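Local coordinates for DUF985 domain-containing protein (Shewanella oneidensis, PDB 1YUD) that is of unknown function but belongs to the DUF985 family of the cupin superfamily and may act as a dimer, at the interface of chains A and B. Residues are numbered along the deposited sequence; one frame, centred on the assembly and turned at random. Chains: chain A/B, hypothetical protein SO0799.

Contact 1 and contact 2 lie about 27 Å apart, between the centres of their C-alpha atoms, on one interface between two copies of the same chain. Strand 126-133 ties them together: A:Leu128 on the strand takes part in contact 2, while A:Ser134, just past its end, enters contact 1. Contact 1 sets largely the same loop residues of both chains face to face around the two-fold axis, with B:Phe42 added. Contact 2 pairs the N-terminal segment and strand 126-133 of chain A with loops of chain B, and recurs with the chains exchanged. This spread is consistent with a dimer, although the structure alone does not prove one.

Contact 1: the interface of chains A and B. Residues chain A 48-49, 134-135; chain B 42, 48-49, 134-135.
Where A:Leu48 meets B:Ser134, the backbone of A:Leu48 is helix-like (phi/psi -59/-42°) and that of A:Trp49 fully extended, leading into strand 50-57; B:Leu48 and B:Trp49 follow the same course, and A:Ser134 and A:Pro135, like their copies in chain B, follow the end of strand 126-133. The two leucines come closest through their CD1 methyls, with A:Leu48 CD1 3.9 Å from B:Leu48 CD1 near the two-fold axis. The same A:Leu48 methyl lies against the rim of B:Phe42, 3.6 Å from CE1, the two side chains at about a right angle, while CD2 reaches B:Ser134 CB at 4.0 Å. Cutting A:Leu48 back to an alanine would remove both methyls and is likely to leave the rim of B:Phe42 and the methylene of B:Ser134 without their apolar cover. On the other side, B:Leu48 CD2 sits 3.6 Å from A:Pro135 CG and 3.7 Å from A:Ser134 CB. Each serine also places its methylene beside the partner's indole at the CD1 corner, with A:Ser134 CB 3.4 Å from B:Trp49 CD1. In B:Ser134 the hydroxyl is turned away from the backbone N (chi1 -164°), and OG donates a hydrogen bond of 3.0 Å to B:Leu48 O, nearly in line with that carbonyl. This ties the serine to the neighbouring loop of its own chain. The patch thus joins two matching loop pairs about the symmetry axis and probably helps hold a dimer together.

Contact 2: the interface of chains A and B. Residues chain A 12, 16-17, 20-21, 128; chain B 99, 101, 107.
The short N-terminal helix 14-20 of chain A, with the residues flanking it, receives B:Leu101 from the loop that follows strand 92-97 of the partner's cupin domain. B:Leu101 is the main plug, with 102 Å² of its surface hidden by chain A. Its CD1 methyl sits above and just outside the CD2-CE2 edge of A:Phe17, tilted from the ring plane, 3.4 Å from CE2, and the two side chains cross at about a right angle. One turn further along the helix, A:Phe20 brings the CG-CD2 side of its ring up to the root of the same leucine, with CD2 3.6 Å from B:Leu101 CB. Both phenylalanines hold CG anti to the carbonyl carbon (chi1 -80° in A:Phe17, -72° in A:Phe20), and, three residues apart on the helix, their rings meet different parts of the leucine: A:Phe17 a methyl tip, A:Phe20 the CB end. The other branch, CD2, turns to A:Leu21, whose CD2 is 3.8 Å away just beyond the helix. The leucine is therefore gripped on several sides by apolar groups of the partner. At the N-terminal end, A:Gln12 reaches out with an extended chain, and its NE2 makes a weak hydrogen bond of 3.0 Å to the backbone O of B:Leu99; this glutamine is poorly ordered, and the orientation of its amide is doubtful. B:Pro107, in the turn between strands 105-106 and 109-111, continues the apolar patch: its CD lies 4.1 Å from A:Leu21 CD2, the two side chains crossing at a slant, and its CG lies 3.6 Å from the CD2 methyl of A:Leu128 on strand 126-133.

Contact 1: the interface of chains A and B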
# COMPACT_ATOMS: atom_id res chain seq x y z
N LEU A 48 10.53 -1.42 -12.26
CA LEU A 48 9.65 -0.27 -12.06
C LEU A 48 9.23 -0.14 -10.59
O LEU A 48 9.18 0.96 -10.05
CB LEU A 48 8.43 -0.41 -12.97
CG LEU A 48 7.75 0.85 -13.53
CD1 LEU A 48 8.77 1.71 -14.26
CD2 LEU A 48 6.63 0.45 -14.48
N TRP A 49 8.90 -1.27 -9.95
CA TRP A 49 8.51 -1.26 -8.54
C TRP A 49 8.50 -2.64 -7.87
O TRP A 49 8.75 -3.66 -8.50
CB TRP A 49 7.14 -0.59 -8.36
CG TRP A 49 5.97 -1.27 -9.04
CD1 TRP A 49 5.40 -0.92 -10.22
CD2 TRP A 49 5.24 -2.40 -8.56
NE1 TRP A 49 4.35 -1.75 -10.51
CE2 TRP A 49 4.22 -2.67 -9.50
CE3 TRP A 49 5.33 -3.21 -7.42
CZ2 TRP A 49 3.31 -3.72 -9.35
CZ3 TRP A 49 4.42 -4.26 -7.26
CH2 TRP A 49 3.42 -4.50 -8.23
N SER A 134 9.85 2.31 -5.06
CA SER A 134 9.71 2.46 -6.50
C SER A 134 10.70 1.79 -7.42
O SER A 134 10.39 0.73 -7.98
CB SER A 134 9.60 3.93 -6.89
OG SER A 134 8.87 4.02 -8.11
N PRO A 135 11.87 2.39 -7.65
CA PRO A 135 12.70 1.59 -8.56
C PRO A 135 13.10 0.27 -7.87
O PRO A 135 13.96 0.27 -6.99
CB PRO A 135 13.88 2.51 -8.84
CG PRO A 135 13.25 3.88 -8.75
CD PRO A 135 12.40 3.76 -7.51
N PHE B 42 8.78 9.27 -15.21
CA PHE B 42 8.88 8.09 -16.06
C PHE B 42 8.98 8.71 -17.45
O PHE B 42 10.03 8.69 -18.06
CB PHE B 42 7.61 7.25 -15.92
CG PHE B 42 7.64 5.98 -16.71
CD1 PHE B 42 8.57 4.98 -16.41
CD2 PHE B 42 6.74 5.77 -17.75
CE1 PHE B 42 8.59 3.79 -17.14
CE2 PHE B 42 6.75 4.58 -18.49
CZ PHE B 42 7.68 3.59 -18.19
N LEU B 48 6.74 8.37 -11.86
CA LEU B 48 7.14 7.00 -11.56
C LEU B 48 6.08 6.19 -10.80
O LEU B 48 6.02 4.98 -10.92
CB LEU B 48 8.45 7.00 -10.80
CG LEU B 48 9.05 5.62 -10.62
CD1 LEU B 48 9.10 4.89 -11.96
CD2 LEU B 48 10.45 5.77 -10.03
N TRP B 49 5.28 6.88 -9.99
CA TRP B 49 4.19 6.22 -9.26
C TRP B 49 3.24 7.24 -8.66
O TRP B 49 3.56 8.42 -8.46
CB TRP B 49 4.70 5.28 -8.15
CG TRP B 49 5.61 5.89 -7.14
CD1 TRP B 49 6.97 6.00 -7.23
CD2 TRP B 49 5.23 6.60 -5.95
NE1 TRP B 49 7.46 6.76 -6.20
CE2 TRP B 49 6.41 7.14 -5.39
CE3 TRP B 49 4.01 6.84 -5.31
CZ2 TRP B 49 6.41 7.92 -4.23
CZ3 TRP B 49 4.01 7.61 -4.15
CH2 TRP B 49 5.20 8.14 -3.63
N SER B 134 1.87 2.37 -10.89
CA SER B 134 3.23 2.83 -11.11
C SER B 134 3.28 3.97 -12.10
O SER B 134 3.55 5.12 -11.70
CB SER B 134 4.14 1.70 -11.57
OG SER B 134 5.50 2.09 -11.43
N PRO B 135 3.06 3.70 -13.40
CA PRO B 135 3.14 4.91 -14.21
C PRO B 135 2.08 5.88 -13.68
O PRO B 135 0.88 5.65 -13.85
CB PRO B 135 2.85 4.40 -15.62
CG PRO B 135 3.48 3.03 -15.59
CD PRO B 135 3.01 2.49 -14.24

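Contact 2: the interface of chains A and B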
# COMPACT_ATOMS: atom_id res chain seq x y z
N GLN A 12 -6.75 -12.67 15.13
CA GLN A 12 -5.48 -13.09 14.54
C GLN A 12 -4.28 -12.48 15.23
O GLN A 12 -4.36 -11.41 15.83
CB GLN A 12 -5.45 -12.71 13.05
CG GLN A 12 -6.08 -13.73 12.11
CD GLN A 12 -5.96 -13.32 10.64
OE1 GLN A 12 -5.99 -14.16 9.74
NE2 GLN A 12 -5.84 -12.02 10.40
N ASP A 16 -0.14 -16.03 12.81
CA ASP A 16 -1.00 -16.36 11.68
C ASP A 16 -0.48 -15.71 10.42
O ASP A 16 -0.41 -16.34 9.36
CB ASP A 16 -2.42 -15.86 11.94
CG ASP A 16 -3.07 -16.54 13.12
OD1 ASP A 16 -2.42 -16.61 14.19
OD2 ASP A 16 -4.22 -16.99 12.99
N PHE A 17 -0.11 -14.44 10.55
CA PHE A 17 0.41 -13.67 9.43
C PHE A 17 1.73 -14.21 8.90
O PHE A 17 1.85 -14.47 7.70
CB PHE A 17 0.56 -12.19 9.81
CG PHE A 17 -0.73 -11.43 9.76
CD1 PHE A 17 -1.25 -10.82 10.89
CD2 PHE A 17 -1.45 -11.36 8.57
CE1 PHE A 17 -2.48 -10.15 10.84
CE2 PHE A 17 -2.68 -10.70 8.51
CZ PHE A 17 -3.19 -10.10 9.65
N PHE A 20 0.62 -17.72 7.15
CA PHE A 20 -0.14 -17.61 5.91
C PHE A 20 0.56 -16.81 4.84
O PHE A 20 0.48 -17.15 3.65
CB PHE A 20 -1.50 -16.99 6.19
CG PHE A 20 -2.44 -17.90 6.90
CD1 PHE A 20 -2.81 -19.11 6.33
CD2 PHE A 20 -2.95 -17.56 8.15
CE1 PHE A 20 -3.69 -19.97 6.99
CE2 PHE A 20 -3.83 -18.41 8.82
CZ PHE A 20 -4.20 -19.61 8.23
N LEU A 21 1.24 -15.74 5.24
CA LEU A 21 1.95 -14.90 4.27
C LEU A 21 3.40 -15.35 4.09
O LEU A 21 4.14 -14.75 3.31
CB LEU A 21 1.90 -13.43 4.70
CG LEU A 21 0.52 -12.77 4.86
CD1 LEU A 21 0.71 -11.33 5.32
CD2 LEU A 21 -0.25 -12.83 3.56
N LEU A 128 1.31 -5.58 10.73
CA LEU A 128 1.46 -5.98 9.35
C LEU A 128 1.50 -4.65 8.60
O LEU A 128 0.69 -3.75 8.86
CB LEU A 128 0.26 -6.81 8.88
CG LEU A 128 0.44 -7.27 7.43
CD1 LEU A 128 1.62 -8.22 7.37
CD2 LEU A 128 -0.81 -7.93 6.89
N LEU B 99 -8.22 -9.35 5.54
CA LEU B 99 -7.39 -10.01 6.54
C LEU B 99 -7.75 -11.46 6.90
O LEU B 99 -7.00 -12.12 7.59
CB LEU B 99 -7.36 -9.16 7.81
CG LEU B 99 -6.92 -7.72 7.56
CD1 LEU B 99 -6.95 -6.92 8.87
CD2 LEU B 99 -5.54 -7.72 6.96
N LEU B 101 -7.29 -14.49 6.21
CA LEU B 101 -6.36 -15.38 5.51
C LEU B 101 -6.86 -16.82 5.34
O LEU B 101 -6.39 -17.54 4.45
CB LEU B 101 -5.02 -15.36 6.24
CG LEU B 101 -4.46 -13.94 6.47
CD1 LEU B 101 -3.70 -13.85 7.80
CD2 LEU B 101 -3.58 -13.55 5.28
N PRO B 107 -4.07 -9.28 2.24
CA PRO B 107 -4.10 -7.84 2.52
C PRO B 107 -3.61 -7.02 1.33
O PRO B 107 -3.70 -5.79 1.32
CB PRO B 107 -3.17 -7.70 3.73
CG PRO B 107 -3.10 -9.07 4.31
CD PRO B 107 -3.06 -9.94 3.08